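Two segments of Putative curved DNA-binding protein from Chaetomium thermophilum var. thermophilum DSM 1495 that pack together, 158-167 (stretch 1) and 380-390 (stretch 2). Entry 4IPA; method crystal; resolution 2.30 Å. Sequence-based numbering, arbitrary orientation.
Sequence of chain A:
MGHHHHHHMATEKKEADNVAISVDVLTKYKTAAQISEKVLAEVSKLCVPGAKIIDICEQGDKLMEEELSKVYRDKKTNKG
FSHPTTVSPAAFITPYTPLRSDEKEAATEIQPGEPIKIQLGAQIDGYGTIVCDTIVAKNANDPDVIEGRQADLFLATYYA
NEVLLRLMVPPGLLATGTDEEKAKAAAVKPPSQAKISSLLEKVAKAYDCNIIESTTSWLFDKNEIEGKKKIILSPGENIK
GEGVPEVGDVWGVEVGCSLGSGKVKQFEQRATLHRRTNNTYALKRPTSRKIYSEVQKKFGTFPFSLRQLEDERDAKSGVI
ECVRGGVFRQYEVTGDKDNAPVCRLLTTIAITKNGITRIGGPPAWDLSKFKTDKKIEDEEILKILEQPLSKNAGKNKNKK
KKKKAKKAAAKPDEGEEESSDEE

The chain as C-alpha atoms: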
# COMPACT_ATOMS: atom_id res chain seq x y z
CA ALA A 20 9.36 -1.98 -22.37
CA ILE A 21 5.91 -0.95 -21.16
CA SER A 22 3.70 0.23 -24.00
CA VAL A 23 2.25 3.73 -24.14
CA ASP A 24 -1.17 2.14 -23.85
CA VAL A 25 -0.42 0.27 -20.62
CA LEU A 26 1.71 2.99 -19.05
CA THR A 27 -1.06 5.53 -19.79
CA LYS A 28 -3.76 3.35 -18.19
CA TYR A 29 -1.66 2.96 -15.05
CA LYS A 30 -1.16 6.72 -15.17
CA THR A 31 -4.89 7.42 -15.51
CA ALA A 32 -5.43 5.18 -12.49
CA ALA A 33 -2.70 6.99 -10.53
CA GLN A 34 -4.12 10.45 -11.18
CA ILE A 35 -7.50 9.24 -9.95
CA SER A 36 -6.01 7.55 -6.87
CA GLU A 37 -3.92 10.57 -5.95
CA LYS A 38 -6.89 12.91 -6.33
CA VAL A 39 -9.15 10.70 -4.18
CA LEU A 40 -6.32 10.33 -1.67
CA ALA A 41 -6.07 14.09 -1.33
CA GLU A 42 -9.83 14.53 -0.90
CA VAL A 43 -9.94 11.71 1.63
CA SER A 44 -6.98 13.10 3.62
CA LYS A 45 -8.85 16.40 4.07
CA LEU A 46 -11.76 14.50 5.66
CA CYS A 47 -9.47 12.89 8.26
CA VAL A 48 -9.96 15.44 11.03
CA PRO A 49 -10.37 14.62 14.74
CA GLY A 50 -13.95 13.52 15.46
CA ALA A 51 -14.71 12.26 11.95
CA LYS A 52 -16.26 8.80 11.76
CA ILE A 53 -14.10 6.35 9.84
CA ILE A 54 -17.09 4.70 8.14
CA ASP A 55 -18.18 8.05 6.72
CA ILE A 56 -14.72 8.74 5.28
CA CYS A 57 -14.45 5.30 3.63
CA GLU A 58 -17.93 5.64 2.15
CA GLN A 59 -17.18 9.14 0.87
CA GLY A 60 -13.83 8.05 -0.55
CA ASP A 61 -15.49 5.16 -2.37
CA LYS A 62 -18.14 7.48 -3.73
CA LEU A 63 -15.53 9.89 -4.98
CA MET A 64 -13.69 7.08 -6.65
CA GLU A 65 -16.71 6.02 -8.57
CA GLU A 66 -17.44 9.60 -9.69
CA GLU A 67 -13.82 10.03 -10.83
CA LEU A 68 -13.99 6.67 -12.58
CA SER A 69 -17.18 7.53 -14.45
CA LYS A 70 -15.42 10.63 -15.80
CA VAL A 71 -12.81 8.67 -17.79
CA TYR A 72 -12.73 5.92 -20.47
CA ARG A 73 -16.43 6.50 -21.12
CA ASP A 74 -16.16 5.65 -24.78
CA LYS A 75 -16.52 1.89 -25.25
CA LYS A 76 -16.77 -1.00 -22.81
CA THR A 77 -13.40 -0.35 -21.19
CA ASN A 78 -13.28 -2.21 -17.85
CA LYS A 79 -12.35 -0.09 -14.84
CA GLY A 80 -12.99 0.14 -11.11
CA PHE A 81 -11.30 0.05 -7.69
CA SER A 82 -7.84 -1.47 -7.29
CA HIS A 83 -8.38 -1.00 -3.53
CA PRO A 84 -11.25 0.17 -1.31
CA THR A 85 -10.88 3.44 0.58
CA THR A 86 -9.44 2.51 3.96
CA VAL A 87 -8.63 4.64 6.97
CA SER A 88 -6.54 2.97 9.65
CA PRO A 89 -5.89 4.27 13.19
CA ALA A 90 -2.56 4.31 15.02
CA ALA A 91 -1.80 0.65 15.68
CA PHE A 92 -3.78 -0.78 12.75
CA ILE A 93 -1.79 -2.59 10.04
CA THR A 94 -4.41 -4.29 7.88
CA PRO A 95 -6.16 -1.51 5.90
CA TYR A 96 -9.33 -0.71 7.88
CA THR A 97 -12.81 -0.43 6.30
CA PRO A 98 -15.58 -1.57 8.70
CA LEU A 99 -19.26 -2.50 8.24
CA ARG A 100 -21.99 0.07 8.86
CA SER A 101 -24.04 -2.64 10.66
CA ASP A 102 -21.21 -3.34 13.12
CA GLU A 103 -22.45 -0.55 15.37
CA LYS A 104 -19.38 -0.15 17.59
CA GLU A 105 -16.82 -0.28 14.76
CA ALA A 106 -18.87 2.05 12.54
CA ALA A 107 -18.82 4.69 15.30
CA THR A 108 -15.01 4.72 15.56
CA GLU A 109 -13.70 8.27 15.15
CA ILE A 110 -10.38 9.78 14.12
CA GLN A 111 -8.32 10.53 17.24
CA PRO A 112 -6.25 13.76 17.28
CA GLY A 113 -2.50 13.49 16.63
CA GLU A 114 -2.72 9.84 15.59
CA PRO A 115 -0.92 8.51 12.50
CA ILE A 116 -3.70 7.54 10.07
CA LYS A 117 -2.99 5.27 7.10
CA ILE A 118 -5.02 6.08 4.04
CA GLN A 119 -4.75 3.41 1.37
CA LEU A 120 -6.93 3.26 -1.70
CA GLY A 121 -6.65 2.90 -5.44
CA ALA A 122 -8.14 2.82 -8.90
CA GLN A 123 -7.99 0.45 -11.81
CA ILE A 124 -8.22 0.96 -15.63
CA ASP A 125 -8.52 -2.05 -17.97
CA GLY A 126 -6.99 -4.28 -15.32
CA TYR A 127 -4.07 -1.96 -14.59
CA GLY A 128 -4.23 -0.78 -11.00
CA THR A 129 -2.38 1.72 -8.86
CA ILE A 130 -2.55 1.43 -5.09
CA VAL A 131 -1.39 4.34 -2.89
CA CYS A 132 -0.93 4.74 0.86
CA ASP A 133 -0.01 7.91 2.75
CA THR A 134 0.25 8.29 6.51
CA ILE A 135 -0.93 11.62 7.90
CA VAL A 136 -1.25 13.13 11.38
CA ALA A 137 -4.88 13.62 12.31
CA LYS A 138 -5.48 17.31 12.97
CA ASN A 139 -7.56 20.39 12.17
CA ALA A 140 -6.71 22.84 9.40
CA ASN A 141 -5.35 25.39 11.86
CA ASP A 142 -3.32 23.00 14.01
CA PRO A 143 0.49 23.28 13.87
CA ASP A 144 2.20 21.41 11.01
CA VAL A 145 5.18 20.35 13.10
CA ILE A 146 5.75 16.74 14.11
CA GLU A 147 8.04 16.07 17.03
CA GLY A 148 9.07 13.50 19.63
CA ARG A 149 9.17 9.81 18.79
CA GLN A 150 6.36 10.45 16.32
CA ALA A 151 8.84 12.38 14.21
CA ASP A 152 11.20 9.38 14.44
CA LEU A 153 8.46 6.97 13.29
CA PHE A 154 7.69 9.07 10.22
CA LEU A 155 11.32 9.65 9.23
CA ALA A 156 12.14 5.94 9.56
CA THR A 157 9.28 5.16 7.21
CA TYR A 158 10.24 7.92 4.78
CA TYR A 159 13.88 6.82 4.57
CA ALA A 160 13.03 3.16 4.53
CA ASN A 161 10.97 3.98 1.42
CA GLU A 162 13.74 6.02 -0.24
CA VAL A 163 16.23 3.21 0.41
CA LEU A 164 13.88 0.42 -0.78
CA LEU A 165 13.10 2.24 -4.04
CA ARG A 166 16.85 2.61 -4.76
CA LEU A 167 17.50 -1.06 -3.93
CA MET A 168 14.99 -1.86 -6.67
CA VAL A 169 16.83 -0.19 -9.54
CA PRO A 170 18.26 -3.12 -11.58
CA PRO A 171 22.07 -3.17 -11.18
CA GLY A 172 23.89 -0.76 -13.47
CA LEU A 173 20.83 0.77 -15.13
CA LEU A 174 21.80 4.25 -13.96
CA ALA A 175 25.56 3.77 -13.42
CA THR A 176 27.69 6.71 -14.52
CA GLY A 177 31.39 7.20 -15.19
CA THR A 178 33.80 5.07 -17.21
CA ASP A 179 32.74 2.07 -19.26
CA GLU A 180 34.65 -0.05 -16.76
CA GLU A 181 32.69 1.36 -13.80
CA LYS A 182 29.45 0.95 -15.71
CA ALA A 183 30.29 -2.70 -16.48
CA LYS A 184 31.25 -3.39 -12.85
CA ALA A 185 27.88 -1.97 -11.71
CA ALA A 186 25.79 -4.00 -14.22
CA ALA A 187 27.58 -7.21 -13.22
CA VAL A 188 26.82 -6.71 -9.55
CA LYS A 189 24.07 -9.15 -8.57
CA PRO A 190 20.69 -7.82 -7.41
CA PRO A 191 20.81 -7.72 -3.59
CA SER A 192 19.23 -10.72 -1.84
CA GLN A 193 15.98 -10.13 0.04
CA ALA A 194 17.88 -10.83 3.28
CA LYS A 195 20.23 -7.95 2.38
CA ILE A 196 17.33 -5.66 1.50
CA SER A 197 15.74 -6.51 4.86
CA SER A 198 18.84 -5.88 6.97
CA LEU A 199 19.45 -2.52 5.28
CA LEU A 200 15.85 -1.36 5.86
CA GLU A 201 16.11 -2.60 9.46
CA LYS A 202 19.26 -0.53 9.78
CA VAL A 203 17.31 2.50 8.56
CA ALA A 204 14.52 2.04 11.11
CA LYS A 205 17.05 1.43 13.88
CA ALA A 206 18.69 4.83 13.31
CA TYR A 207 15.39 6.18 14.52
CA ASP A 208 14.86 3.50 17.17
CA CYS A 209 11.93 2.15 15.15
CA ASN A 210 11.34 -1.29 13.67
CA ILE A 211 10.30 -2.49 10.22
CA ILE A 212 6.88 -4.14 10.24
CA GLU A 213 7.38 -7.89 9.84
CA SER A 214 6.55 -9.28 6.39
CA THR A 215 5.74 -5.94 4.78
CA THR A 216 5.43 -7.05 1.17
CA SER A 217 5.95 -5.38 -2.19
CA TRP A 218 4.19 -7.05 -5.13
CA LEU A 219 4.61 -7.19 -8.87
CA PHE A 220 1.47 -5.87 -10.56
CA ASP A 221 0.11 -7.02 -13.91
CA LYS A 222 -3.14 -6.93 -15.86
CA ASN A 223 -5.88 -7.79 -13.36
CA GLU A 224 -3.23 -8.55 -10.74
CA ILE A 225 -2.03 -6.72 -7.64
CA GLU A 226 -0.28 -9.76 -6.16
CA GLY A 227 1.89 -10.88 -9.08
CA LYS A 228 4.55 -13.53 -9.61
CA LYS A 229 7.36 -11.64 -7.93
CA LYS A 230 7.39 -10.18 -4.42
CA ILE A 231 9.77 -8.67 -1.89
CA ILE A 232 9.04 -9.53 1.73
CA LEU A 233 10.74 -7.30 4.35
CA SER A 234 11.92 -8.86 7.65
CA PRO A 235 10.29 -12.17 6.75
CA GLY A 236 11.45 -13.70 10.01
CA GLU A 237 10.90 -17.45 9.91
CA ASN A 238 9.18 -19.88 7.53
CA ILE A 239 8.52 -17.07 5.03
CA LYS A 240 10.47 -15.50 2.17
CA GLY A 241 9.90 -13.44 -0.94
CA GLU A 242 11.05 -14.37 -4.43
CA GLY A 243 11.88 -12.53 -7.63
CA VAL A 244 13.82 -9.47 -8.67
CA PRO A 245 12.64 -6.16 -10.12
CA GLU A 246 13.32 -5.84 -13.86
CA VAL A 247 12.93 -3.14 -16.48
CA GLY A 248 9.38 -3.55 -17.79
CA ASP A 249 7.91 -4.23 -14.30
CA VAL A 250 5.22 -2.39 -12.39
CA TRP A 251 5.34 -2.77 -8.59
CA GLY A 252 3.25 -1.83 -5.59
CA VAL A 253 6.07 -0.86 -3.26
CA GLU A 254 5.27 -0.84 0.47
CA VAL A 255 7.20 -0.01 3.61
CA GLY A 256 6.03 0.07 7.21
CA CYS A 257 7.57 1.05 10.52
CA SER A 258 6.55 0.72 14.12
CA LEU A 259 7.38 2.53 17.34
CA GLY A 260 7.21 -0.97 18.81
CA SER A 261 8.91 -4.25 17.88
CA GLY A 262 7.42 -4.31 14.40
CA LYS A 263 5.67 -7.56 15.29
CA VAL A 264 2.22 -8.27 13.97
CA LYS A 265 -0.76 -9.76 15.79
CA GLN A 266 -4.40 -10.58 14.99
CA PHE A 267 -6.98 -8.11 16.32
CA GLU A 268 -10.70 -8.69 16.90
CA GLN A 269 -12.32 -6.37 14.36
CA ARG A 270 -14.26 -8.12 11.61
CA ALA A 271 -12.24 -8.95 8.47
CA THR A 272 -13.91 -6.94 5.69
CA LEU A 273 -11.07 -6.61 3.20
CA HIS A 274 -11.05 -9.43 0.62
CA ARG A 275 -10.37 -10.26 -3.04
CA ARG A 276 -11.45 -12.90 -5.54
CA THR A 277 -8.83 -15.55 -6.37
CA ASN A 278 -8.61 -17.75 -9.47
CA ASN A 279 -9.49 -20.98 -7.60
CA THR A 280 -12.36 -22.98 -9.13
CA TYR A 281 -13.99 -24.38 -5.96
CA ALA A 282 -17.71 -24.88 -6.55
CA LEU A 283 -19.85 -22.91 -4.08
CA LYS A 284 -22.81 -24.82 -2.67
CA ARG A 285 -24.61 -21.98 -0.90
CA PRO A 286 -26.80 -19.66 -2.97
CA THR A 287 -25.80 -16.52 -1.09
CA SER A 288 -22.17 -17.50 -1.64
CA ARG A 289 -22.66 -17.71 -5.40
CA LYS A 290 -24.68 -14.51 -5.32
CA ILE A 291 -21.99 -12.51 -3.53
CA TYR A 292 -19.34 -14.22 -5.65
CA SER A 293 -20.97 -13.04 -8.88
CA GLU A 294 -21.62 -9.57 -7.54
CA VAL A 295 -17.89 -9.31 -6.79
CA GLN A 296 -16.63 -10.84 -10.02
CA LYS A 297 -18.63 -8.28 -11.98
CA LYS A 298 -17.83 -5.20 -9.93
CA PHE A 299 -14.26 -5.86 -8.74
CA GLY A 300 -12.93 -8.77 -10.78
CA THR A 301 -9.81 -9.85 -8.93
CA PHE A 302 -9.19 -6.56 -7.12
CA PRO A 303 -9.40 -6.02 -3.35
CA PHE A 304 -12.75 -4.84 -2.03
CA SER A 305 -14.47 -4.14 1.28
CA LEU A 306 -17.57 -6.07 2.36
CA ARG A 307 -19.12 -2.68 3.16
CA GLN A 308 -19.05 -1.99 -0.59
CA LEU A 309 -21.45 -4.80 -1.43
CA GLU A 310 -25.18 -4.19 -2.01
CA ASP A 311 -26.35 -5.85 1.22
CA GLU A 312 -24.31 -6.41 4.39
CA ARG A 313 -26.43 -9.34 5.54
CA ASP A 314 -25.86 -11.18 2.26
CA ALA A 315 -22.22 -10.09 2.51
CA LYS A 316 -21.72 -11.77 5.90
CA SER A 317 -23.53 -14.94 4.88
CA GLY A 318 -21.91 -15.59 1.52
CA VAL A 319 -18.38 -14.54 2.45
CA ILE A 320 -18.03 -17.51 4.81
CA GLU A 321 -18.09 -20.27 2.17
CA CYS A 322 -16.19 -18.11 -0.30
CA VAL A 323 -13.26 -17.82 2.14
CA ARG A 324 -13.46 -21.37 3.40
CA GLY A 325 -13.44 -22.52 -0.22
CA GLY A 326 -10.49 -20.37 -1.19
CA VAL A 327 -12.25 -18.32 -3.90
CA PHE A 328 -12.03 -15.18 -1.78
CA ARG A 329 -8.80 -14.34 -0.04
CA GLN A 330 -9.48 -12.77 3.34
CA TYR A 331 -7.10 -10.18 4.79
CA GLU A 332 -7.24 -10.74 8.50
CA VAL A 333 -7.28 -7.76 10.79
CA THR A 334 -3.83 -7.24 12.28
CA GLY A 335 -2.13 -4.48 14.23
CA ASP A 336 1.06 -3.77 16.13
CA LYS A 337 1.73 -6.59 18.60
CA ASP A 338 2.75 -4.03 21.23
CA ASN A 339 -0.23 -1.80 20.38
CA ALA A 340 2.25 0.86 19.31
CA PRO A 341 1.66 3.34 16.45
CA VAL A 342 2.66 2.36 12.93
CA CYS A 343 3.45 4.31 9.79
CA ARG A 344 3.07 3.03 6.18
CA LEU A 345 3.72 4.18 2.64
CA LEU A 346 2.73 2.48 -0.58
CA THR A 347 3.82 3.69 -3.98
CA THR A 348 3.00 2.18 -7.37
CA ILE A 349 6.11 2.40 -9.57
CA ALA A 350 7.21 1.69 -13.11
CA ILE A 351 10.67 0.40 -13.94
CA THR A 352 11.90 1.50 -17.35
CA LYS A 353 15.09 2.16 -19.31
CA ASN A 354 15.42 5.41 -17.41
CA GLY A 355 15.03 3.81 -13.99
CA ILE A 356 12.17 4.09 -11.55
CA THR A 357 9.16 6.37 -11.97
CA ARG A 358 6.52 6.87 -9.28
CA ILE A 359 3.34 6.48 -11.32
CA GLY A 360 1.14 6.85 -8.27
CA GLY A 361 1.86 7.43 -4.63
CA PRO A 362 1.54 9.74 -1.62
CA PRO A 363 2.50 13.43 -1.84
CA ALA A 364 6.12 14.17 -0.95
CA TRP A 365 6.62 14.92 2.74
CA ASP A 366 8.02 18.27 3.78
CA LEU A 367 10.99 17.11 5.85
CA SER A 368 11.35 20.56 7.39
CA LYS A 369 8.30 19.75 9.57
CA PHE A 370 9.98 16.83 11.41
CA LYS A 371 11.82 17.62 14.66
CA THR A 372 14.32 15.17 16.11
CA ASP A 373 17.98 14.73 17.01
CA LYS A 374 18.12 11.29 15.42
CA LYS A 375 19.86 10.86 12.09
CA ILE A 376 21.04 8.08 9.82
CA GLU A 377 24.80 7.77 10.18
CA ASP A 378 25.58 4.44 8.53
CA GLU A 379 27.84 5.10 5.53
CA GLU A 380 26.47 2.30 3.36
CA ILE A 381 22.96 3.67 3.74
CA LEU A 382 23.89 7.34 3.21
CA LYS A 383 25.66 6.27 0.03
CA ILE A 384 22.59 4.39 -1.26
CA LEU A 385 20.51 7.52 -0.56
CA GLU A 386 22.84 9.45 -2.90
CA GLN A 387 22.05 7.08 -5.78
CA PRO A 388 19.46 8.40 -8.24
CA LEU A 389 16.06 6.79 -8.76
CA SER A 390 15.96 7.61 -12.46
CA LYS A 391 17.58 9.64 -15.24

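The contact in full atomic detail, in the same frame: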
# COMPACT_ATOMS: atom_id res chain seq x y z
N TYR A 158 9.82 7.16 5.94
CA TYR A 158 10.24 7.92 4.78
C TYR A 158 11.56 7.38 4.22
O TYR A 158 11.66 7.10 3.02
CB TYR A 158 10.39 9.41 5.15
CG TYR A 158 10.86 10.29 4.02
CD1 TYR A 158 12.22 10.51 3.80
CD2 TYR A 158 9.96 10.92 3.18
CE1 TYR A 158 12.65 11.33 2.77
CE2 TYR A 158 10.38 11.74 2.14
CZ TYR A 158 11.73 11.94 1.94
OH TYR A 158 12.14 12.76 0.91
N TYR A 159 12.57 7.24 5.07
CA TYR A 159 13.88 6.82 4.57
C TYR A 159 13.92 5.36 4.21
O TYR A 159 14.62 4.97 3.29
CB TYR A 159 15.03 7.21 5.52
CG TYR A 159 15.35 8.68 5.40
CD1 TYR A 159 15.89 9.19 4.22
CD2 TYR A 159 15.08 9.56 6.43
CE1 TYR A 159 16.18 10.54 4.09
CE2 TYR A 159 15.37 10.92 6.31
CZ TYR A 159 15.91 11.40 5.14
OH TYR A 159 16.19 12.75 5.02
N ALA A 160 13.15 4.55 4.92
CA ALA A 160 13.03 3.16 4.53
C ALA A 160 12.53 3.10 3.08
O ALA A 160 13.04 2.31 2.26
CB ALA A 160 12.09 2.43 5.47
N ASN A 161 11.56 3.95 2.76
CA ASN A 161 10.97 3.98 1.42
C ASN A 161 11.97 4.44 0.35
O ASN A 161 12.08 3.83 -0.71
CB ASN A 161 9.72 4.86 1.41
CG ASN A 161 8.92 4.72 0.13
OD1 ASN A 161 8.68 3.61 -0.34
ND2 ASN A 161 8.52 5.85 -0.46
N GLU A 162 12.71 5.51 0.65
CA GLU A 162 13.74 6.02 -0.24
C GLU A 162 14.84 4.99 -0.50
O GLU A 162 15.33 4.86 -1.62
CB GLU A 162 14.36 7.31 0.31
CG GLU A 162 13.39 8.48 0.37
CD GLU A 162 12.84 8.85 -1.01
OE1 GLU A 162 13.64 9.06 -1.93
OE2 GLU A 162 11.60 8.94 -1.16
N VAL A 163 15.23 4.27 0.55
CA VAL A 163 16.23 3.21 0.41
C VAL A 163 15.68 2.03 -0.40
O VAL A 163 16.32 1.60 -1.36
CB VAL A 163 16.76 2.73 1.77
CG1 VAL A 163 17.70 1.51 1.59
CG2 VAL A 163 17.48 3.86 2.46
N LEU A 164 14.51 1.53 -0.04
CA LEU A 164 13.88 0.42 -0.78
C LEU A 164 13.77 0.70 -2.28
O LEU A 164 14.15 -0.12 -3.11
CB LEU A 164 12.49 0.09 -0.21
CG LEU A 164 11.73 -1.01 -0.95
CD1 LEU A 164 12.65 -2.22 -1.16
CD2 LEU A 164 10.43 -1.41 -0.22
N LEU A 165 13.24 1.87 -2.63
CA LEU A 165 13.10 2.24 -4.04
C LEU A 165 14.43 2.17 -4.81
O LEU A 165 14.48 1.70 -5.95
CB LEU A 165 12.46 3.63 -4.16
CG LEU A 165 10.98 3.73 -3.75
CD1 LEU A 165 10.45 5.18 -3.82
CD2 LEU A 165 10.11 2.80 -4.60
N ARG A 166 15.51 2.63 -4.17
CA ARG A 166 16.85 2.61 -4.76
C ARG A 166 17.43 1.19 -4.84
O ARG A 166 18.17 0.89 -5.77
CB ARG A 166 17.78 3.54 -3.99
CG ARG A 166 17.62 4.99 -4.41
CD ARG A 166 18.06 5.96 -3.32
NE ARG A 166 17.81 7.33 -3.74
CZ ARG A 166 16.65 7.97 -3.56
NH1 ARG A 166 15.64 7.36 -2.96
NH2 ARG A 166 16.52 9.22 -3.99
N LEU A 167 17.06 0.33 -3.90
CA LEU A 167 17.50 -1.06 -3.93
C LEU A 167 16.79 -1.82 -5.04
O LEU A 167 17.15 -2.96 -5.35
CB LEU A 167 17.24 -1.75 -2.59
CG LEU A 167 18.09 -1.21 -1.43
CD1 LEU A 167 17.77 -1.88 -0.10
CD2 LEU A 167 19.56 -1.40 -1.78
N GLU A 380 27.05 3.09 4.44
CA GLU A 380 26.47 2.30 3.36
C GLU A 380 25.11 2.87 2.98
O GLU A 380 24.83 3.13 1.81
CB GLU A 380 26.36 0.83 3.80
CG GLU A 380 25.71 -0.09 2.77
CD GLU A 380 25.88 -1.56 3.13
OE1 GLU A 380 26.13 -1.87 4.31
OE2 GLU A 380 25.75 -2.41 2.21
N ILE A 381 24.27 3.10 3.98
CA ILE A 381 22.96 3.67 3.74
C ILE A 381 22.98 5.09 3.17
O ILE A 381 22.27 5.39 2.21
CB ILE A 381 22.09 3.59 5.00
CG1 ILE A 381 21.76 2.14 5.29
CG2 ILE A 381 20.80 4.36 4.83
CD1 ILE A 381 21.01 1.96 6.57
N LEU A 382 23.81 5.97 3.74
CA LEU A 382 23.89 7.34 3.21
C LEU A 382 24.35 7.35 1.75
O LEU A 382 23.93 8.20 0.96
CB LEU A 382 24.82 8.23 4.07
CG LEU A 382 24.35 8.50 5.50
CD1 LEU A 382 25.45 9.22 6.24
CD2 LEU A 382 23.05 9.31 5.52
N LYS A 383 25.20 6.40 1.40
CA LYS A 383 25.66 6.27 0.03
C LYS A 383 24.53 5.83 -0.91
O LYS A 383 24.30 6.45 -1.96
CB LYS A 383 26.88 5.35 -0.02
CG LYS A 383 28.11 5.91 0.66
CD LYS A 383 29.29 4.93 0.60
CE LYS A 383 30.55 5.51 1.27
NZ LYS A 383 31.70 4.57 1.24
N ILE A 384 23.80 4.79 -0.53
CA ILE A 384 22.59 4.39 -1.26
C ILE A 384 21.64 5.58 -1.49
O ILE A 384 21.18 5.81 -2.61
CB ILE A 384 21.84 3.25 -0.55
CG1 ILE A 384 22.70 1.98 -0.54
CG2 ILE A 384 20.52 2.96 -1.23
CD1 ILE A 384 22.34 1.01 0.56
N LEU A 385 21.38 6.35 -0.44
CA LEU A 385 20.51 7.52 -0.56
C LEU A 385 20.99 8.55 -1.58
O LEU A 385 20.18 9.34 -2.08
CB LEU A 385 20.33 8.19 0.80
CG LEU A 385 19.40 7.41 1.72
CD1 LEU A 385 19.31 8.06 3.09
CD2 LEU A 385 18.03 7.32 1.06
N GLU A 386 22.29 8.55 -1.88
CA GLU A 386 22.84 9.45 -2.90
C GLU A 386 22.58 8.95 -4.33
O GLU A 386 22.61 9.74 -5.27
CB GLU A 386 24.35 9.66 -2.68
CG GLU A 386 24.68 10.50 -1.45
CD GLU A 386 23.87 11.80 -1.39
OE1 GLU A 386 23.98 12.61 -2.34
OE2 GLU A 386 23.12 12.01 -0.42
N GLN A 387 22.35 7.65 -4.48
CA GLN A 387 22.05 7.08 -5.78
C GLN A 387 20.74 7.65 -6.32
O GLN A 387 19.81 7.91 -5.57
CB GLN A 387 21.94 5.56 -5.69
CG GLN A 387 23.16 4.89 -5.10
CD GLN A 387 22.90 3.43 -4.81
OE1 GLN A 387 23.68 2.77 -4.10
NE2 GLN A 387 21.79 2.90 -5.34
N PRO A 388 20.67 7.85 -7.64
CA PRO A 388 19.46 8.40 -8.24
C PRO A 388 18.40 7.32 -8.40
O PRO A 388 18.72 6.14 -8.36
CB PRO A 388 19.95 8.87 -9.62
CG PRO A 388 21.05 7.91 -9.95
CD PRO A 388 21.72 7.56 -8.64
N LEU A 389 17.15 7.73 -8.54
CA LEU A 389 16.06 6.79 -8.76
C LEU A 389 15.81 6.61 -10.25
O LEU A 389 15.31 5.57 -10.70
CB LEU A 389 14.79 7.30 -8.07
CG LEU A 389 14.39 6.57 -6.79
CD1 LEU A 389 13.13 7.19 -6.21
CD2 LEU A 389 14.19 5.07 -7.06
N SER A 390 16.17 7.63 -11.02
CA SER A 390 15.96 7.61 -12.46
C SER A 390 16.91 8.60 -13.12
O SER A 390 17.61 9.32 -12.44
CB SER A 390 14.54 8.03 -12.77
OG SER A 390 14.40 9.43 -12.53
O HOH W 1 18.71 10.72 -5.27

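Two segments more than 200 residues apart in sequence pack as a helix, 158-167, against a second helix and the loop that follows it, burying 566 Å² in total. The helix axes approach to 9.2 Å, with 68° between their N-to-C directions; aliphatic side chains fill much of the space between them. Along stretch 2, Glu380 lies out of reach, and contact begins at Ile381, whose CG2 sits 4.1 Å from Val163 CG2. One turn on, Ile384 points toward stretch 1: its CG2 lies 4.2 Å from Val163 CG1 and 3.9 Å from Arg166 CB, so the aliphatic base of the arginine joins the apolar layer. Leu385 starts away from the partner at CB, but its end comes nearer, placing CD2 3.7 Å from Glu162 CB and 3.8 Å from Val163 CG2, while CD1 lies 3.8 Å from Tyr159 CD1.

Beyond the helix, Gln387 supplies the polar link. Its backbone O accepts a hydrogen bond from Arg166 NE (2.8 Å, N-H...O angle 148°), lying at the edge of the guanidinium, near its plane, where the N-H can reach it. A water reinforces this link, accepting from Arg166 NH2 at 2.9 Å and donating to Gln387 O at 3.0 Å. Within stretch 1, Arg166 NH1 forms a salt bridge with Glu162 OE1 (2.8 Å) and also donates to Glu162 O (2.9 Å); both bonds tie the guanidinium to its own helix, and the carboxylate offsets its positive charge, while NE reaches across. Pro388 points away and adds little. Leu389 closes the contact: its CB points sideways, but CD2 reaches 3.7 Å from Leu165 CB, and its CG lies over one face of the Arg166 guanidinium, 4.1 Å from NH1. Arg166 thus has carbon over one face of its guanidinium and hydrogen-bond acceptors for most of its N-H groups. Ser390 is out of reach.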